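Local atomic coordinates of actin-related protein 8 (Homo sapiens, PDB entry 4FO0), a protein that binds ATP as an actin-related subunit of the INO80 chromatin-remodelling complex, with low basal ATPase activity and no ability to polymerize. Residues Val231-Ser243 with Ile553-Asp565. Numbering follows the deposited sequence.
Sequences VVHQESVCATYGS and IAWKGGAVLACLD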
loop_
_atom_site.group_PDB
_atom_site.type_symbol
_atom_site.label_atom_id
_atom_site.label_comp_id
_atom_site.label_asym_id
_atom_site.label_seq_id
_atom_site.Cartn_x
_atom_site.Cartn_y
_atom_site.Cartn_z
ATOM N N VAL A 231 -22.493 -1.256 -0.457
ATOM C CA VAL A 231 -22.238 0.124 -0.087
ATOM C C VAL A 231 -20.809 0.465 -0.471
ATOM O O VAL A 231 -19.859 -0.234 -0.103
ATOM C CB VAL A 231 -22.386 0.358 1.416
ATOM C CG1 VAL A 231 -21.892 1.747 1.759
ATOM C CG2 VAL A 231 -23.834 0.163 1.852
ATOM N N VAL A 232 -20.650 1.551 -1.205
ATOM C CA VAL A 232 -19.324 1.987 -1.584
ATOM C C VAL A 232 -18.916 3.158 -0.705
ATOM O O VAL A 232 -19.715 4.053 -0.455
ATOM C CB VAL A 232 -19.283 2.409 -3.055
ATOM C CG1 VAL A 232 -17.954 3.011 -3.375
ATOM C CG2 VAL A 232 -19.559 1.223 -3.932
ATOM N N HIS A 233 -17.683 3.145 -0.217
ATOM C CA HIS A 233 -17.180 4.293 0.512
ATOM C C HIS A 233 -15.688 4.492 0.275
ATOM O O HIS A 233 -14.986 3.575 -0.142
ATOM C CB HIS A 233 -17.466 4.142 2.000
ATOM C CG HIS A 233 -17.877 5.419 2.663
ATOM N ND1 HIS A 233 -17.534 6.657 2.162
ATOM C CD2 HIS A 233 -18.618 5.648 3.774
ATOM C CE1 HIS A 233 -18.038 7.597 2.945
ATOM N NE2 HIS A 233 -18.698 7.010 3.928
ATOM N N GLN A 234 -15.205 5.693 0.552
ATOM C CA GLN A 234 -13.799 5.998 0.367
ATOM C C GLN A 234 -12.965 5.435 1.494
ATOM O O GLN A 234 -13.377 5.456 2.650
ATOM C CB GLN A 234 -13.600 7.492 0.289
ATOM C CG GLN A 234 -14.419 8.107 -0.792
ATOM C CD GLN A 234 -14.492 9.586 -0.634
ATOM O OE1 GLN A 234 -13.790 10.328 -1.320
ATOM N NE2 GLN A 234 -15.324 10.039 0.295
ATOM N N GLU A 235 -11.782 4.942 1.149
ATOM C CA GLU A 235 -10.936 4.290 2.125
ATOM C C GLU A 235 -10.466 5.319 3.168
ATOM O O GLU A 235 -10.198 4.977 4.318
ATOM C CB GLU A 235 -9.771 3.548 1.435
ATOM C CG GLU A 235 -8.712 4.454 0.788
ATOM C CD GLU A 235 -7.899 3.787 -0.346
ATOM O OE1 GLU A 235 -7.408 4.528 -1.231
ATOM O OE2 GLU A 235 -7.733 2.546 -0.357
ATOM N N SER A 236 -10.396 6.584 2.776
ATOM C CA SER A 236 -9.959 7.636 3.694
ATOM C C SER A 236 -10.974 7.879 4.822
ATOM O O SER A 236 -10.606 8.006 5.988
ATOM C CB SER A 236 -9.711 8.932 2.932
ATOM O OG SER A 236 -10.799 9.196 2.062
ATOM N N VAL A 237 -12.255 7.954 4.474
ATOM C CA VAL A 237 -13.271 8.153 5.484
ATOM C C VAL A 237 -13.330 6.928 6.388
ATOM O O VAL A 237 -13.431 7.050 7.616
ATOM C CB VAL A 237 -14.644 8.401 4.863
ATOM C CG1 VAL A 237 -15.688 8.493 5.950
ATOM C CG2 VAL A 237 -14.619 9.649 4.022
ATOM N N CYS A 238 -13.259 5.748 5.776
ATOM C CA CYS A 238 -13.258 4.507 6.539
ATOM C C CYS A 238 -12.123 4.475 7.554
ATOM O O CYS A 238 -12.311 4.068 8.700
ATOM C CB CYS A 238 -13.204 3.303 5.611
ATOM S SG CYS A 238 -14.758 3.061 4.698
ATOM N N ALA A 239 -10.949 4.921 7.135
ATOM C CA ALA A 239 -9.825 5.002 8.046
ATOM C C ALA A 239 -10.186 5.802 9.297
ATOM O O ALA A 239 -9.815 5.408 10.402
ATOM C CB ALA A 239 -8.621 5.616 7.354
ATOM N N THR A 240 -10.888 6.928 9.124
ATOM C CA THR A 240 -11.285 7.755 10.266
ATOM C C THR A 240 -12.216 6.995 11.208
ATOM O O THR A 240 -12.062 7.082 12.421
ATOM C CB THR A 240 -11.928 9.099 9.850
ATOM O OG1 THR A 240 -13.150 8.864 9.142
ATOM C CG2 THR A 240 -10.980 9.886 8.968
ATOM N N TYR A 241 -13.164 6.243 10.638
ATOM C CA TYR A 241 -14.058 5.375 11.400
ATOM C C TYR A 241 -13.313 4.319 12.202
ATOM O O TYR A 241 -13.604 4.089 13.371
ATOM C CB TYR A 241 -15.019 4.642 10.467
ATOM C CG TYR A 241 -16.025 5.530 9.793
ATOM C CD1 TYR A 241 -16.285 6.813 10.267
ATOM C CD2 TYR A 241 -16.730 5.083 8.679
ATOM C CE1 TYR A 241 -17.217 7.625 9.640
ATOM C CE2 TYR A 241 -17.657 5.887 8.049
ATOM C CZ TYR A 241 -17.898 7.154 8.534
ATOM O OH TYR A 241 -18.830 7.937 7.894
ATOM N N GLY A 242 -12.368 3.649 11.559
ATOM C CA GLY A 242 -11.656 2.563 12.201
ATOM C C GLY A 242 -10.789 3.047 13.343
ATOM O O GLY A 242 -10.473 2.291 14.257
ATOM N N SER A 243 -10.409 4.318 13.298
ATOM C CA SER A 243 -9.460 4.854 14.262
ATOM C C SER A 243 -10.167 5.646 15.354
ATOM O O SER A 243 -9.626 5.829 16.436
ATOM C CB SER A 243 -8.465 5.752 13.545
ATOM O OG SER A 243 -9.135 6.919 13.119
ATOM N N ILE A 553 -6.591 -0.517 9.602
ATOM C CA ILE A 553 -7.463 0.535 10.100
ATOM C C ILE A 553 -8.653 0.806 9.169
ATOM O O ILE A 553 -9.803 0.899 9.620
ATOM C CB ILE A 553 -6.698 1.856 10.342
ATOM C CG1 ILE A 553 -5.431 1.602 11.153
ATOM C CG2 ILE A 553 -7.586 2.861 11.055
ATOM C CD1 ILE A 553 -5.667 0.749 12.362
ATOM N N ALA A 554 -8.383 0.942 7.875
ATOM C CA ALA A 554 -9.441 1.288 6.944
ATOM C C ALA A 554 -10.423 0.128 6.800
ATOM O O ALA A 554 -11.652 0.308 6.849
ATOM C CB ALA A 554 -8.869 1.675 5.616
ATOM N N TRP A 555 -9.886 -1.071 6.629
ATOM C CA TRP A 555 -10.755 -2.223 6.549
ATOM C C TRP A 555 -11.631 -2.288 7.814
ATOM O O TRP A 555 -12.841 -2.463 7.731
ATOM C CB TRP A 555 -9.969 -3.527 6.340
ATOM C CG TRP A 555 -10.900 -4.681 6.219
ATOM C CD1 TRP A 555 -11.448 -5.185 5.066
ATOM C CD2 TRP A 555 -11.465 -5.433 7.296
ATOM N NE1 TRP A 555 -12.303 -6.217 5.364
ATOM C CE2 TRP A 555 -12.334 -6.387 6.727
ATOM C CE3 TRP A 555 -11.319 -5.397 8.687
ATOM C CZ2 TRP A 555 -13.042 -7.303 7.503
ATOM C CZ3 TRP A 555 -12.027 -6.299 9.454
ATOM C CH2 TRP A 555 -12.875 -7.241 8.864
ATOM N N LYS A 556 -11.031 -2.126 8.988
ATOM C CA LYS A 556 -11.814 -2.170 10.219
ATOM C C LYS A 556 -12.895 -1.098 10.223
ATOM O O LYS A 556 -14.030 -1.347 10.636
ATOM C CB LYS A 556 -10.913 -2.079 11.446
ATOM C CG LYS A 556 -10.314 -3.429 11.779
ATOM C CD LYS A 556 -9.327 -3.428 12.953
ATOM C CE LYS A 556 -9.020 -4.887 13.343
ATOM N NZ LYS A 556 -8.093 -5.063 14.490
ATOM N N GLY A 557 -12.548 0.086 9.739
ATOM C CA GLY A 557 -13.526 1.135 9.566
ATOM C C GLY A 557 -14.687 0.739 8.671
ATOM O O GLY A 557 -15.814 1.179 8.871
ATOM N N GLY A 558 -14.409 -0.079 7.665
ATOM C CA GLY A 558 -15.447 -0.545 6.762
ATOM C C GLY A 558 -16.461 -1.401 7.498
ATOM O O GLY A 558 -17.674 -1.232 7.340
ATOM N N ALA A 559 -15.962 -2.325 8.309
ATOM C CA ALA A 559 -16.824 -3.152 9.143
ATOM C C ALA A 559 -17.661 -2.270 10.072
ATOM O O ALA A 559 -18.880 -2.412 10.164
ATOM C CB ALA A 559 -15.991 -4.127 9.942
ATOM N N VAL A 560 -16.988 -1.349 10.745
ATOM C CA VAL A 560 -17.652 -0.384 11.599
ATOM C C VAL A 560 -18.745 0.361 10.866
ATOM O O VAL A 560 -19.769 0.689 11.444
ATOM C CB VAL A 560 -16.667 0.651 12.136
ATOM C CG1 VAL A 560 -17.417 1.876 12.603
ATOM C CG2 VAL A 560 -15.865 0.052 13.264
ATOM N N LEU A 561 -18.511 0.642 9.593
ATOM C CA LEU A 561 -19.472 1.372 8.776
ATOM C C LEU A 561 -20.774 0.582 8.600
ATOM O O LEU A 561 -21.848 1.154 8.403
ATOM C CB LEU A 561 -18.849 1.690 7.409
ATOM C CG LEU A 561 -19.809 2.140 6.310
ATOM C CD1 LEU A 561 -20.501 3.395 6.754
ATOM C CD2 LEU A 561 -19.077 2.361 4.992
ATOM N N ALA A 562 -20.670 -0.737 8.675
ATOM C CA ALA A 562 -21.826 -1.608 8.474
ATOM C C ALA A 562 -22.814 -1.523 9.640
ATOM O O ALA A 562 -24.016 -1.692 9.458
ATOM C CB ALA A 562 -21.370 -3.053 8.251
ATOM N N CYS A 563 -22.286 -1.252 10.829
ATOM C CA CYS A 563 -23.076 -1.117 12.044
ATOM C C CYS A 563 -23.777 0.237 12.153
ATOM O O CYS A 563 -24.716 0.383 12.927
ATOM C CB CYS A 563 -22.177 -1.306 13.272
ATOM S SG CYS A 563 -21.268 -2.879 13.354
ATOM N N LEU A 564 -23.319 1.230 11.398
ATOM C CA LEU A 564 -23.862 2.586 11.532
ATOM C C LEU A 564 -25.322 2.713 11.102
ATOM O O LEU A 564 -25.785 2.072 10.157
ATOM C CB LEU A 564 -23.017 3.622 10.788
ATOM C CG LEU A 564 -21.545 3.827 11.151
ATOM C CD1 LEU A 564 -20.994 5.011 10.364
ATOM C CD2 LEU A 564 -21.335 4.024 12.651
ATOM N N ASP A 565 -26.033 3.565 11.822
ATOM C CA ASP A 565 -27.451 3.765 11.632
ATOM C C ASP A 565 -27.737 4.447 10.296
ATOM O O ASP A 565 -28.653 4.052 9.569
ATOM C CB ASP A 565 -27.987 4.608 12.792
ATOM C CG ASP A 565 -29.499 4.627 12.852
ATOM O OD1 ASP A 565 -30.113 3.538 12.753
ATOM O OD2 ASP A 565 -30.070 5.735 12.997
#
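In the actin fold of this ATP-binding protein, helices 235-243 and 553-563 cross almost at right angles (81°), their axes 6.5 Å apart at closest approach, with G242 and G557 meeting backbone to backbone. Glycine suits both places because a CB on either would run into the backbone opposite. The bare backbones trade CA-H...O contacts, G557 CA to C238 O at 3.3 Å and G242 CA to I553 O at 3.6 Å. Small residues extend the close approach: A239 lies against A554, and C238 is a knob among A554, G557, G558 and L561, its CB 3.6 Å from A554 O.

Beyond the crossing, larger side chains pack between the diverging segments. A chi1 of 165° swings L561 CG away from its own amide nitrogen and brings CD2 to the edge of the H233 imidazole, 3.5 Å from H233 CD2, while L561 CD1 packs obliquely against Y241 CE2. L564 CD1 lies over one face of the Y241 ring, near the rim. H233 ND1 accepts the Q234 backbone N-H, which helps fix the ring's rotation; without the imidazole, an alanine here is likely to leave that N-H without this acceptor and to open a gap beside L561 CD2.

Strand 229-234, which leads into helix 235-243, pairs in parallel with strand 200-205, and C238 and A554 both touch L204 there. A239 packs on I250 of strand 247-253, and E235 OE2 is hydrogen-bonded to H21 NE2 close to the magnesium ion.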